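Local coordinates for protein lipase aflb (Neosartorya fumigata, PDB 6IDY) that probably hydrolyses ester bonds of lipids, as a fungal lipase of the alpha/beta-hydrolase fold resembling Candida antarctica lipase B, at residues Leu82-Thr85 with Arg86-Thr90; Thr175-Tyr178 with Phe179-Gly182; Trp232-Gly235 with Gly236-Thr239; Asp392-Cys395 with Gly396-Leu399; Gly410-Gly413 with Leu414-Ile417. All coordinates share one frame; numbering follows the deposited sequence.

Contact 1: Leu82-Thr85 with Arg86-Thr90; sequences LKMT and REILT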
loop_
_atom_site.group_PDB
_atom_site.type_symbol
_atom_site.label_atom_id
_atom_site.label_comp_id
_atom_site.label_asym_id
_atom_site.label_seq_id
_atom_site.Cartn_x
_atom_site.Cartn_y
_atom_site.Cartn_z
ATOM N N LEU A 82 9.983 -3.239 12.923
ATOM C CA LEU A 82 11.177 -2.601 13.467
ATOM C C LEU A 82 12.469 -3.371 13.145
ATOM O O LEU A 82 13.456 -2.746 12.750
ATOM C CB LEU A 82 11.045 -2.316 14.985
ATOM C CG LEU A 82 9.925 -1.350 15.429
ATOM C CD1 LEU A 82 9.835 -1.288 16.952
ATOM C CD2 LEU A 82 10.133 0.059 14.873
ATOM N N LYS A 83 12.447 -4.721 13.264
ATOM C CA LYS A 83 13.618 -5.545 12.947
ATOM C C LYS A 83 13.931 -5.473 11.463
ATOM O O LYS A 83 15.087 -5.257 11.106
ATOM C CB LYS A 83 13.462 -7.004 13.412
ATOM C CG LYS A 83 14.739 -7.824 13.210
ATOM C CD LYS A 83 14.608 -9.256 13.694
ATOM C CE LYS A 83 15.850 -10.050 13.366
ATOM N NZ LYS A 83 15.738 -11.469 13.794
ATOM N N MET A 84 12.905 -5.615 10.606
ATOM C CA MET A 84 13.057 -5.529 9.152
ATOM C C MET A 84 13.712 -4.189 8.759
ATOM O O MET A 84 14.716 -4.198 8.055
ATOM C CB MET A 84 11.700 -5.717 8.445
ATOM C CG MET A 84 11.811 -5.855 6.938
ATOM S SD MET A 84 12.566 -7.403 6.416
ATOM C CE MET A 84 13.135 -6.977 4.802
ATOM N N THR A 85 13.178 -3.063 9.267
ATOM C CA THR A 85 13.662 -1.700 8.977
ATOM C C THR A 85 15.116 -1.500 9.405
ATOM O O THR A 85 15.893 -0.928 8.641
ATOM C CB THR A 85 12.715 -0.635 9.559
ATOM O OG1 THR A 85 11.377 -0.969 9.196
ATOM C CG2 THR A 85 13.026 0.768 9.047
ATOM N N ARG A 86 15.485 -1.996 10.599
ATOM C CA ARG A 86 16.851 -1.902 11.120
ATOM C C ARG A 86 17.833 -2.735 10.275
ATOM O O ARG A 86 18.899 -2.240 9.923
ATOM C CB ARG A 86 16.890 -2.352 12.596
ATOM C CG ARG A 86 18.260 -2.198 13.262
ATOM C CD ARG A 86 18.532 -3.308 14.265
ATOM N NE ARG A 86 18.227 -2.900 15.638
ATOM C CZ ARG A 86 17.101 -3.192 16.281
ATOM N NH1 ARG A 86 16.148 -3.899 15.681
ATOM N NH2 ARG A 86 16.913 -2.774 17.526
ATOM N N GLU A 87 17.473 -3.991 9.965
ATOM C CA GLU A 87 18.323 -4.931 9.227
ATOM C C GLU A 87 18.528 -4.575 7.752
ATOM O O GLU A 87 19.564 -4.938 7.196
ATOM C CB GLU A 87 17.822 -6.375 9.378
ATOM C CG GLU A 87 17.970 -6.946 10.781
ATOM C CD GLU A 87 19.360 -6.874 11.385
ATOM O OE1 GLU A 87 20.331 -7.278 10.707
ATOM O OE2 GLU A 87 19.474 -6.406 12.541
ATOM N N ILE A 88 17.558 -3.857 7.137
ATOM C CA ILE A 88 17.586 -3.351 5.759
ATOM C C ILE A 88 18.893 -2.554 5.527
ATOM O O ILE A 88 19.563 -2.742 4.508
ATOM C CB ILE A 88 16.281 -2.524 5.507
ATOM C CG1 ILE A 88 15.083 -3.435 5.108
ATOM C CG2 ILE A 88 16.444 -1.353 4.537
ATOM C CD1 ILE A 88 15.120 -4.115 3.769
ATOM N N LEU A 89 19.275 -1.714 6.501
ATOM C CA LEU A 89 20.519 -0.954 6.408
ATOM C C LEU A 89 21.736 -1.738 6.881
ATOM O O LEU A 89 22.807 -1.582 6.295
ATOM C CB LEU A 89 20.420 0.405 7.113
ATOM C CG LEU A 89 19.619 1.504 6.394
ATOM C CD1 LEU A 89 19.711 2.799 7.147
ATOM C CD2 LEU A 89 20.117 1.737 4.958
ATOM N N THR A 90 21.578 -2.594 7.917
ATOM C CA THR A 90 22.660 -3.426 8.483
ATOM C C THR A 90 23.282 -4.337 7.409
ATOM O O THR A 90 24.505 -4.461 7.343
ATOM C CB THR A 90 22.157 -4.207 9.716
ATOM O OG1 THR A 90 21.541 -3.295 10.626
ATOM C CG2 THR A 90 23.276 -4.966 10.440
#
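The guanidinium of R86 has the backbone of K83 at its edge: K83 CA lies near the plane of the group, 4.1 Å from R86 NH1, while L82 O meets it obliquely. R86 folds back in this way because its chain leaves the helix with CG anti to the backbone N and then bends twice, bringing the planar end beside the preceding turn. One residue on, K83 and E87 approach through their methylenes, with CG of K83 4.1 Å from CG of E87. The apolar member of the series is M84 with I88, whose CE and CD1 meet at 3.6 Å. A turn in the methionine chain (chi2 70°) carries its methyl toward the isoleucine. Beneath these side chains run the usual helical bonds, among them E87 N to K83 O at 2.9 Å and I88 N to M84 O at 3.0 Å. T85, whose hydroxyl is bonded to F81 O, and M84 pack on L415 of helix 414-424, and R86 reaches I36 of helix 31-47. Chemically, helix 81-90 has a buried, largely apolar side, with M84 and I88, and a charged side, where K83 NZ and E87 OE2, 6.4 Å apart, are too distant for a salt bridge and any attraction is probably weak.

Contact 2: Thr175-Tyr178 with Phe179-Gly182; sequences TTYY and FNFG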
loop_
_atom_site.group_PDB
_atom_site.type_symbol
_atom_site.label_atom_id
_atom_site.label_comp_id
_atom_site.label_asym_id
_atom_site.label_seq_id
_atom_site.Cartn_x
_atom_site.Cartn_y
_atom_site.Cartn_z
ATOM N N THR A 175 6.290 8.022 -3.873
ATOM C CA THR A 175 7.536 7.284 -3.679
ATOM C C THR A 175 7.296 5.774 -3.748
ATOM O O THR A 175 8.064 5.088 -4.425
ATOM C CB THR A 175 8.286 7.738 -2.416
ATOM O OG1 THR A 175 8.615 9.119 -2.566
ATOM C CG2 THR A 175 9.576 6.967 -2.209
ATOM N N THR A 176 6.238 5.271 -3.074
ATOM C CA THR A 176 5.855 3.855 -3.054
ATOM C C THR A 176 5.794 3.236 -4.448
ATOM O O THR A 176 6.455 2.225 -4.711
ATOM C CB THR A 176 4.509 3.672 -2.342
ATOM O OG1 THR A 176 4.666 4.071 -0.990
ATOM C CG2 THR A 176 3.962 2.223 -2.418
ATOM N N TYR A 177 5.019 3.860 -5.332
ATOM C CA TYR A 177 4.770 3.335 -6.666
ATOM C C TYR A 177 5.826 3.691 -7.704
ATOM O O TYR A 177 5.863 3.053 -8.749
ATOM C CB TYR A 177 3.371 3.739 -7.113
ATOM C CG TYR A 177 2.326 2.980 -6.324
ATOM C CD1 TYR A 177 2.178 1.603 -6.469
ATOM C CD2 TYR A 177 1.525 3.629 -5.388
ATOM C CE1 TYR A 177 1.244 0.892 -5.721
ATOM C CE2 TYR A 177 0.575 2.927 -4.641
ATOM C CZ TYR A 177 0.430 1.561 -4.825
ATOM O OH TYR A 177 -0.524 0.857 -4.140
ATOM N N TYR A 178 6.722 4.637 -7.396
ATOM C CA TYR A 178 7.828 5.021 -8.272
ATOM C C TYR A 178 8.680 3.776 -8.602
ATOM O O TYR A 178 9.090 3.599 -9.749
ATOM C CB TYR A 178 8.681 6.111 -7.582
ATOM C CG TYR A 178 9.901 6.558 -8.355
ATOM C CD1 TYR A 178 9.831 7.613 -9.258
ATOM C CD2 TYR A 178 11.141 5.959 -8.145
ATOM C CE1 TYR A 178 10.958 8.040 -9.963
ATOM C CE2 TYR A 178 12.275 6.375 -8.844
ATOM C CZ TYR A 178 12.175 7.411 -9.759
ATOM O OH TYR A 178 13.291 7.831 -10.441
ATOM N N PHE A 179 8.895 2.902 -7.599
ATOM C CA PHE A 179 9.701 1.690 -7.704
ATOM C C PHE A 179 8.919 0.415 -8.065
ATOM O O PHE A 179 9.481 -0.683 -7.980
ATOM C CB PHE A 179 10.493 1.486 -6.404
ATOM C CG PHE A 179 11.505 2.565 -6.099
ATOM C CD1 PHE A 179 12.679 2.670 -6.839
ATOM C CD2 PHE A 179 11.309 3.443 -5.040
ATOM C CE1 PHE A 179 13.625 3.652 -6.545
ATOM C CE2 PHE A 179 12.266 4.415 -4.733
ATOM C CZ PHE A 179 13.420 4.506 -5.483
ATOM N N ASN A 180 7.643 0.536 -8.474
ATOM C CA ASN A 180 6.886 -0.657 -8.840
ATOM C C ASN A 180 5.694 -0.354 -9.755
ATOM O O ASN A 180 5.911 -0.025 -10.917
ATOM C CB ASN A 180 6.478 -1.496 -7.605
ATOM C CG ASN A 180 6.006 -0.682 -6.437
ATOM O OD1 ASN A 180 4.854 -0.262 -6.388
ATOM N ND2 ASN A 180 6.879 -0.454 -5.473
ATOM N N PHE A 181 4.452 -0.478 -9.251
ATOM C CA PHE A 181 3.219 -0.353 -10.037
ATOM C C PHE A 181 2.967 1.029 -10.663
ATOM O O PHE A 181 2.043 1.155 -11.467
ATOM C CB PHE A 181 2.000 -0.839 -9.242
ATOM C CG PHE A 181 1.910 -2.351 -9.200
ATOM C CD1 PHE A 181 1.606 -3.079 -10.347
ATOM C CD2 PHE A 181 2.128 -3.046 -8.014
ATOM C CE1 PHE A 181 1.522 -4.473 -10.308
ATOM C CE2 PHE A 181 2.036 -4.442 -7.973
ATOM C CZ PHE A 181 1.728 -5.146 -9.118
ATOM N N GLY A 182 3.833 2.010 -10.402
ATOM C CA GLY A 182 3.766 3.292 -11.099
ATOM C C GLY A 182 4.089 3.053 -12.570
ATOM O O GLY A 182 3.738 3.865 -13.430
#
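The carbonyl oxygen of Y177 is gripped by two backbone N-H groups that reach it from opposite faces of its plane. G182 N comes to 2.8 Å from Y177 O, tilted from the carbonyl plane, and N180 N approaches well above that plane, 3.1 Å from the same oxygen. The second bond is the straighter at its hydrogen, with an N-H...O angle of 165°, and closes a tight turn; the first spans five residues and holds the departing chain against the last turn of the helix. The N180 side chain reinforces the turn. With chi1 at 42°, its CG sits between the backbone N and the carbonyl carbon, which tucks the amide back over the helix. From there ND2 is hydrogen-bonded to T411 OG1 of helix 405-412 and also makes a weak bond to T176 O, at 2.8 Å, while OD1 weakly accepts F181 N and also approaches the Y177 ring, 3.3 Å from Y177 CD1. F181 CB touches that same ring carbon, and Y177 OH is bonded to V166 O.

Where the two segments join, Y178 and F179 form a T-shaped pair, the tyrosine edge directed at the phenylalanine face with the planes at 83°. Y178 CD2 stands over the centre of the F179 ring, 3.6 Å above it. This turn, held by backbone bonds and a folded-back asparagine, lies in the beta-alpha-beta connection between the neighbouring parallel strands 161-166 and 190-195 of the alpha/beta-hydrolase sheet.

Contact 3: Trp232-Gly235 with Gly236-Thr239; sequences WSQG and GLDT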
loop_
_atom_site.group_PDB
_atom_site.type_symbol
_atom_site.label_atom_id
_atom_site.label_comp_id
_atom_site.label_asym_id
_atom_site.label_seq_id
_atom_site.Cartn_x
_atom_site.Cartn_y
_atom_site.Cartn_z
ATOM N N TRP A 232 -2.061 -1.079 -1.919
ATOM C CA TRP A 232 -1.024 -1.745 -1.149
ATOM C C TRP A 232 -1.336 -1.586 0.328
ATOM O O TRP A 232 -1.739 -0.504 0.745
ATOM C CB TRP A 232 0.391 -1.194 -1.458
ATOM C CG TRP A 232 1.471 -1.835 -0.623
ATOM C CD1 TRP A 232 1.753 -3.168 -0.532
ATOM C CD2 TRP A 232 2.374 -1.172 0.274
ATOM N NE1 TRP A 232 2.776 -3.376 0.366
ATOM C CE2 TRP A 232 3.175 -2.169 0.878
ATOM C CE3 TRP A 232 2.604 0.176 0.611
ATOM C CZ2 TRP A 232 4.188 -1.862 1.800
ATOM C CZ3 TRP A 232 3.603 0.477 1.527
ATOM C CH2 TRP A 232 4.390 -0.532 2.101
ATOM N N SER A 233 -1.162 -2.670 1.113
ATOM C CA SER A 233 -1.296 -2.672 2.571
ATOM C C SER A 233 -2.660 -2.110 3.009
ATOM O O SER A 233 -3.692 -2.573 2.511
ATOM C CB SER A 233 -0.129 -1.886 3.179
ATOM O OG SER A 233 -0.081 -1.944 4.592
ATOM N N GLN A 234 -2.657 -1.074 3.878
ATOM C CA GLN A 234 -3.848 -0.373 4.358
ATOM C C GLN A 234 -4.707 0.173 3.210
ATOM O O GLN A 234 -5.907 0.362 3.390
ATOM C CB GLN A 234 -3.448 0.765 5.296
ATOM C CG GLN A 234 -4.626 1.367 6.053
ATOM C CD GLN A 234 -4.405 2.820 6.334
ATOM O OE1 GLN A 234 -5.253 3.662 6.044
ATOM N NE2 GLN A 234 -3.268 3.144 6.916
ATOM N N GLY A 235 -4.095 0.395 2.044
ATOM C CA GLY A 235 -4.799 0.836 0.838
ATOM C C GLY A 235 -6.014 -0.013 0.512
ATOM O O GLY A 235 -7.021 0.510 0.026
ATOM N N GLY A 236 -5.912 -1.316 0.801
ATOM C CA GLY A 236 -6.990 -2.290 0.638
ATOM C C GLY A 236 -8.151 -1.985 1.563
ATOM O O GLY A 236 -9.312 -2.026 1.143
ATOM N N LEU A 237 -7.838 -1.624 2.826
ATOM C CA LEU A 237 -8.851 -1.248 3.816
ATOM C C LEU A 237 -9.535 0.054 3.410
ATOM O O LEU A 237 -10.756 0.148 3.506
ATOM C CB LEU A 237 -8.249 -1.112 5.231
ATOM C CG LEU A 237 -7.893 -2.410 5.948
ATOM C CD1 LEU A 237 -7.096 -2.120 7.211
ATOM C CD2 LEU A 237 -9.145 -3.197 6.311
ATOM N N ASP A 238 -8.750 1.041 2.933
ATOM C CA ASP A 238 -9.271 2.340 2.496
ATOM C C ASP A 238 -10.239 2.174 1.327
ATOM O O ASP A 238 -11.272 2.843 1.293
ATOM C CB ASP A 238 -8.123 3.280 2.080
ATOM C CG ASP A 238 -7.078 3.550 3.147
ATOM O OD1 ASP A 238 -7.366 3.318 4.338
ATOM O OD2 ASP A 238 -5.981 4.010 2.790
ATOM N N THR A 239 -9.902 1.273 0.376
ATOM C CA THR A 239 -10.719 1.006 -0.803
ATOM C C THR A 239 -11.992 0.264 -0.437
ATOM O O THR A 239 -13.063 0.662 -0.885
ATOM C CB THR A 239 -9.901 0.306 -1.895
ATOM O OG1 THR A 239 -8.692 1.033 -2.103
ATOM C CG2 THR A 239 -10.679 0.169 -3.224
#
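Q234, in the nucleophile elbow of this alpha/beta hydrolase, meets D238 one turn along the helix that follows, and their flat ends are set almost at right angles, amide and carboxylate planes 82° apart. The glutamine chain starts anti to the backbone N and bends at chi2, which brings OE1 to 2.7 Å from D238 OD1. The amide is also held from outside the two segments: OE1 accepts from N208 ND2, and NE2 is bonded to S201 O and T169 OG1. Several bonds thus define the rotation of this buried amide.

Before it the chain makes a type II' turn from W232 to G235. S233, at its first corner, takes the strained positive phi (54°) expected of the elbow's nucleophile, and its OG is hydrogen-bonded to H361 NE2, consistent with the serine and histidine of a catalytic triad. S233 CB stands 3.9 Å above the centre of the W232 indole.

The turn runs straight into helix 235-245. G236 N bonds S233 O at 3.1 Å from above the carbonyl plane, and D238 N reaches Q234 O at 3.0 Å in regular helical fashion. L237 packs on I295 and L298 of helix 293-299. One turn along, T239 serves G235 O twice: its backbone N at 3.0 Å and its OG1 at 2.8 Å arrive at G235 O from opposite faces of the carbonyl plane.

Contact 4: Asp392-Cys395 with Gly396-Leu399; sequences DVVC and GRVL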
loop_
_atom_site.group_PDB
_atom_site.type_symbol
_atom_site.label_atom_id
_atom_site.label_comp_id
_atom_site.label_asym_id
_atom_site.label_seq_id
_atom_site.Cartn_x
_atom_site.Cartn_y
_atom_site.Cartn_z
ATOM N N ASP A 392 4.664 -21.836 -15.227
ATOM C CA ASP A 392 6.072 -22.270 -15.291
ATOM C C ASP A 392 6.997 -21.066 -15.547
ATOM O O ASP A 392 8.031 -20.935 -14.890
ATOM C CB ASP A 392 6.280 -23.353 -16.367
ATOM C CG ASP A 392 5.562 -24.666 -16.093
ATOM O OD1 ASP A 392 5.601 -25.139 -14.931
ATOM O OD2 ASP A 392 4.977 -25.232 -17.045
ATOM N N VAL A 393 6.588 -20.168 -16.464
ATOM C CA VAL A 393 7.329 -18.957 -16.813
ATOM C C VAL A 393 7.201 -17.924 -15.673
ATOM O O VAL A 393 8.217 -17.436 -15.179
ATOM C CB VAL A 393 6.883 -18.388 -18.193
ATOM C CG1 VAL A 393 7.540 -17.040 -18.488
ATOM C CG2 VAL A 393 7.170 -19.379 -19.320
ATOM N N VAL A 394 5.960 -17.613 -15.249
ATOM C CA VAL A 394 5.673 -16.625 -14.204
ATOM C C VAL A 394 6.342 -16.991 -12.857
ATOM O O VAL A 394 7.048 -16.150 -12.290
ATOM C CB VAL A 394 4.147 -16.360 -14.081
ATOM C CG1 VAL A 394 3.823 -15.502 -12.862
ATOM C CG2 VAL A 394 3.598 -15.711 -15.354
ATOM N N CYS A 395 6.153 -18.240 -12.372
ATOM C CA CYS A 395 6.729 -18.696 -11.100
ATOM C C CYS A 395 8.258 -18.825 -11.141
ATOM O O CYS A 395 8.892 -18.733 -10.095
ATOM C CB CYS A 395 6.065 -19.976 -10.596
ATOM S SG CYS A 395 4.282 -19.823 -10.290
ATOM N N GLY A 396 8.821 -18.992 -12.338
ATOM C CA GLY A 396 10.261 -19.096 -12.566
ATOM C C GLY A 396 11.005 -17.780 -12.420
ATOM O O GLY A 396 12.227 -17.769 -12.265
ATOM N N ARG A 397 10.273 -16.660 -12.475
ATOM C CA ARG A 397 10.823 -15.313 -12.342
ATOM C C ARG A 397 10.946 -14.907 -10.865
ATOM O O ARG A 397 10.277 -15.476 -10.002
ATOM C CB ARG A 397 9.916 -14.296 -13.059
ATOM C CG ARG A 397 9.841 -14.387 -14.582
ATOM C CD ARG A 397 8.689 -13.518 -15.056
ATOM N NE ARG A 397 8.576 -13.446 -16.514
ATOM C CZ ARG A 397 7.449 -13.161 -17.162
ATOM N NH1 ARG A 397 6.324 -12.950 -16.491
ATOM N NH2 ARG A 397 7.437 -13.100 -18.487
ATOM N N VAL A 398 11.784 -13.898 -10.593
ATOM C CA VAL A 398 11.977 -13.303 -9.264
ATOM C C VAL A 398 11.421 -11.873 -9.256
ATOM O O VAL A 398 11.067 -11.337 -8.206
ATOM C CB VAL A 398 13.435 -13.376 -8.736
ATOM C CG1 VAL A 398 13.821 -14.808 -8.378
ATOM C CG2 VAL A 398 14.428 -12.773 -9.724
ATOM N N LEU A 399 11.349 -11.265 -10.443
ATOM C CA LEU A 399 10.836 -9.920 -10.668
ATOM C C LEU A 399 10.031 -9.922 -11.962
ATOM O O LEU A 399 10.389 -10.675 -12.868
ATOM C CB LEU A 399 12.007 -8.925 -10.844
ATOM C CG LEU A 399 12.826 -8.521 -9.623
ATOM C CD1 LEU A 399 13.922 -7.557 -10.025
ATOM C CD2 LEU A 399 11.955 -7.878 -8.543
#
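V393 and R397 make the main side-chain contact, an aliphatic group on a planar cation. V393 CG1 lies 3.8 Å above one face of the R397 guanidinium, displaced toward its rim and nearest to NH2. V394 adds a second methyl, its CG2 4.0 Å from R397 NH1 in an oblique approach. Both touches depend on the arginine lying back along the helix it has just left: CG is anti to the carbonyl carbon (chi1 -67°) and the chain then runs extended to NE. On the way its methylenes brush the helix terminus, with R397 CG 3.5 Å from V393 O.

The polar contacts are all of the main chain. R397 N donates to V394 O at 3.3 Å, reaching it from well above the carbonyl plane; the others are weak. One of these runs from R397 N to V393 O, and G396 N is shared between two more, to D392 O and to V393 O, each 3.3 Å from it, as the helical pattern frays.

Covalent anchoring comes from C395, whose SG is joined to C350 in a disulfide. V394 packs on L369 and A372 of helix 368-379, and R397 on P368 just ahead of them.

The disulfide and the buried V394 thus tie the end of helix 391-396 to the rest of the fold, while R397 meets the valines through its guanidinium, one face of it on V393, a contact by dispersion that uses none of the group's N-H donors.

Contact 5: Gly410-Gly413 with Leu414-Ile417; sequences GTEG and LLLI
L414 turns its side chain back under the preceding turn, where its CG comes to 3.2 Å from T411 O and its CD1 to 3.3 Å from the same oxygen. L415 and L416 repeat the conformation: in all three leucines CG is anti to the carbonyl carbon, beside the backbone N, and the chain is extended at chi2. Each therefore drapes over a carbonyl three residues earlier, L415 CG 3.6 Å from E412 O and L416 CG 3.4 Å from G413 O. E412 starts in the same way but bends at chi2 (-52°), which swings its carboxylate alongside L415. The two side chains lie side by side pointing the same way, with E412 OE1 4.1 Å from L415 CD1.

The acid is buried. OE2 is bonded to Y366 OH and T360 OG1, whereas OE1 lies close to the carboxylate of E362; like charges so near could well raise the tendency of one of the pair to hold a proton. T411 is tied by OG1 to D407 O.

Backbone bonds over the joint are spaced by three residues. L416 N reaches G413 O at 3.1 Å from above the carbonyl plane; those from L414 N to T411 O and from L415 N to E412 O are weak and long, at 3.4 Å each. The spacing of three residues is that of a 3-10 turn, and here, with G413, it makes the joint between helices 405-412 and 414-424.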
loop_
_atom_site.group_PDB
_atom_site.type_symbol
_atom_site.label_atom_id
_atom_site.label_comp_id
_atom_site.label_asym_id
_atom_site.label_seq_id
_atom_site.Cartn_x
_atom_site.Cartn_y
_atom_site.Cartn_z
ATOM N N GLY A 410 14.580 -0.023 -3.985
ATOM C CA GLY A 410 13.780 1.159 -3.696
ATOM C C GLY A 410 12.500 0.844 -2.949
ATOM O O GLY A 410 12.145 1.562 -2.011
ATOM N N THR A 411 11.806 -0.245 -3.348
ATOM C CA THR A 411 10.576 -0.721 -2.688
ATOM C C THR A 411 10.880 -1.113 -1.234
ATOM O O THR A 411 10.103 -0.808 -0.339
ATOM C CB THR A 411 9.937 -1.859 -3.493
ATOM O OG1 THR A 411 9.622 -1.382 -4.802
ATOM C CG2 THR A 411 8.678 -2.427 -2.834
ATOM N N GLU A 412 12.016 -1.773 -1.003
ATOM C CA GLU A 412 12.458 -2.165 0.334
ATOM C C GLU A 412 12.802 -0.939 1.189
ATOM O O GLU A 412 12.469 -0.907 2.376
ATOM C CB GLU A 412 13.653 -3.145 0.251
ATOM C CG GLU A 412 13.235 -4.572 -0.089
ATOM C CD GLU A 412 12.150 -5.165 0.793
ATOM O OE1 GLU A 412 12.128 -4.846 2.001
ATOM O OE2 GLU A 412 11.321 -5.952 0.283
ATOM N N GLY A 413 13.407 0.071 0.555
ATOM C CA GLY A 413 13.781 1.335 1.181
ATOM C C GLY A 413 12.616 2.147 1.726
ATOM O O GLY A 413 12.836 3.049 2.535
ATOM N N LEU A 414 11.367 1.828 1.303
ATOM C CA LEU A 414 10.129 2.483 1.750
ATOM C C LEU A 414 9.899 2.366 3.256
ATOM O O LEU A 414 9.243 3.230 3.844
ATOM C CB LEU A 414 8.902 1.910 1.024
ATOM C CG LEU A 414 8.825 2.082 -0.484
ATOM C CD1 LEU A 414 7.627 1.310 -1.039
ATOM C CD2 LEU A 414 8.802 3.557 -0.883
ATOM N N LEU A 415 10.414 1.283 3.867
ATOM C CA LEU A 415 10.307 1.023 5.300
ATOM C C LEU A 415 10.966 2.122 6.110
ATOM O O LEU A 415 10.523 2.405 7.223
ATOM C CB LEU A 415 10.929 -0.335 5.655
ATOM C CG LEU A 415 10.199 -1.570 5.122
ATOM C CD1 LEU A 415 11.014 -2.799 5.363
ATOM C CD2 LEU A 415 8.816 -1.722 5.736
ATOM N N LEU A 416 12.006 2.759 5.536
ATOM C CA LEU A 416 12.732 3.862 6.167
ATOM C C LEU A 416 11.851 5.105 6.241
ATOM O O LEU A 416 11.858 5.806 7.250
ATOM C CB LEU A 416 14.045 4.150 5.425
ATOM C CG LEU A 416 14.995 2.956 5.222
ATOM C CD1 LEU A 416 16.115 3.320 4.263
ATOM C CD2 LEU A 416 15.583 2.463 6.555
ATOM N N ILE A 417 11.054 5.348 5.195
ATOM C CA ILE A 417 10.101 6.460 5.164
ATOM C C ILE A 417 8.957 6.153 6.145
ATOM O O ILE A 417 8.589 7.016 6.951
ATOM C CB ILE A 417 9.593 6.739 3.723
ATOM C CG1 ILE A 417 10.730 7.295 2.847
ATOM C CG2 ILE A 417 8.390 7.692 3.742
ATOM C CD1 ILE A 417 10.425 7.302 1.357
#

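The five contacts follow one another along the chain without interleaving. Contacts 1, 5, 2 and 3 form a touching series: contact 1 on helix 81-90 abuts contact 5, their centres about 10 Å apart; contact 5 packs on contact 2, with centres about 11 Å apart; and contact 2 meets contact 3, about 15 Å between centres, through T176 and Y177 against W232. The series thus leads from a peripheral helix through the 405-412/414-424 joint to the sheet and its nucleophile elbow. Contact 4 stands apart, its nearest atoms about 8 Å from contacts 2 and 5, on the disulfide-bearing helix 391-396 that precedes helix 405-412. Contacts 2 and 5 thus link helix 81-90 to the strand that leads into the probable active site.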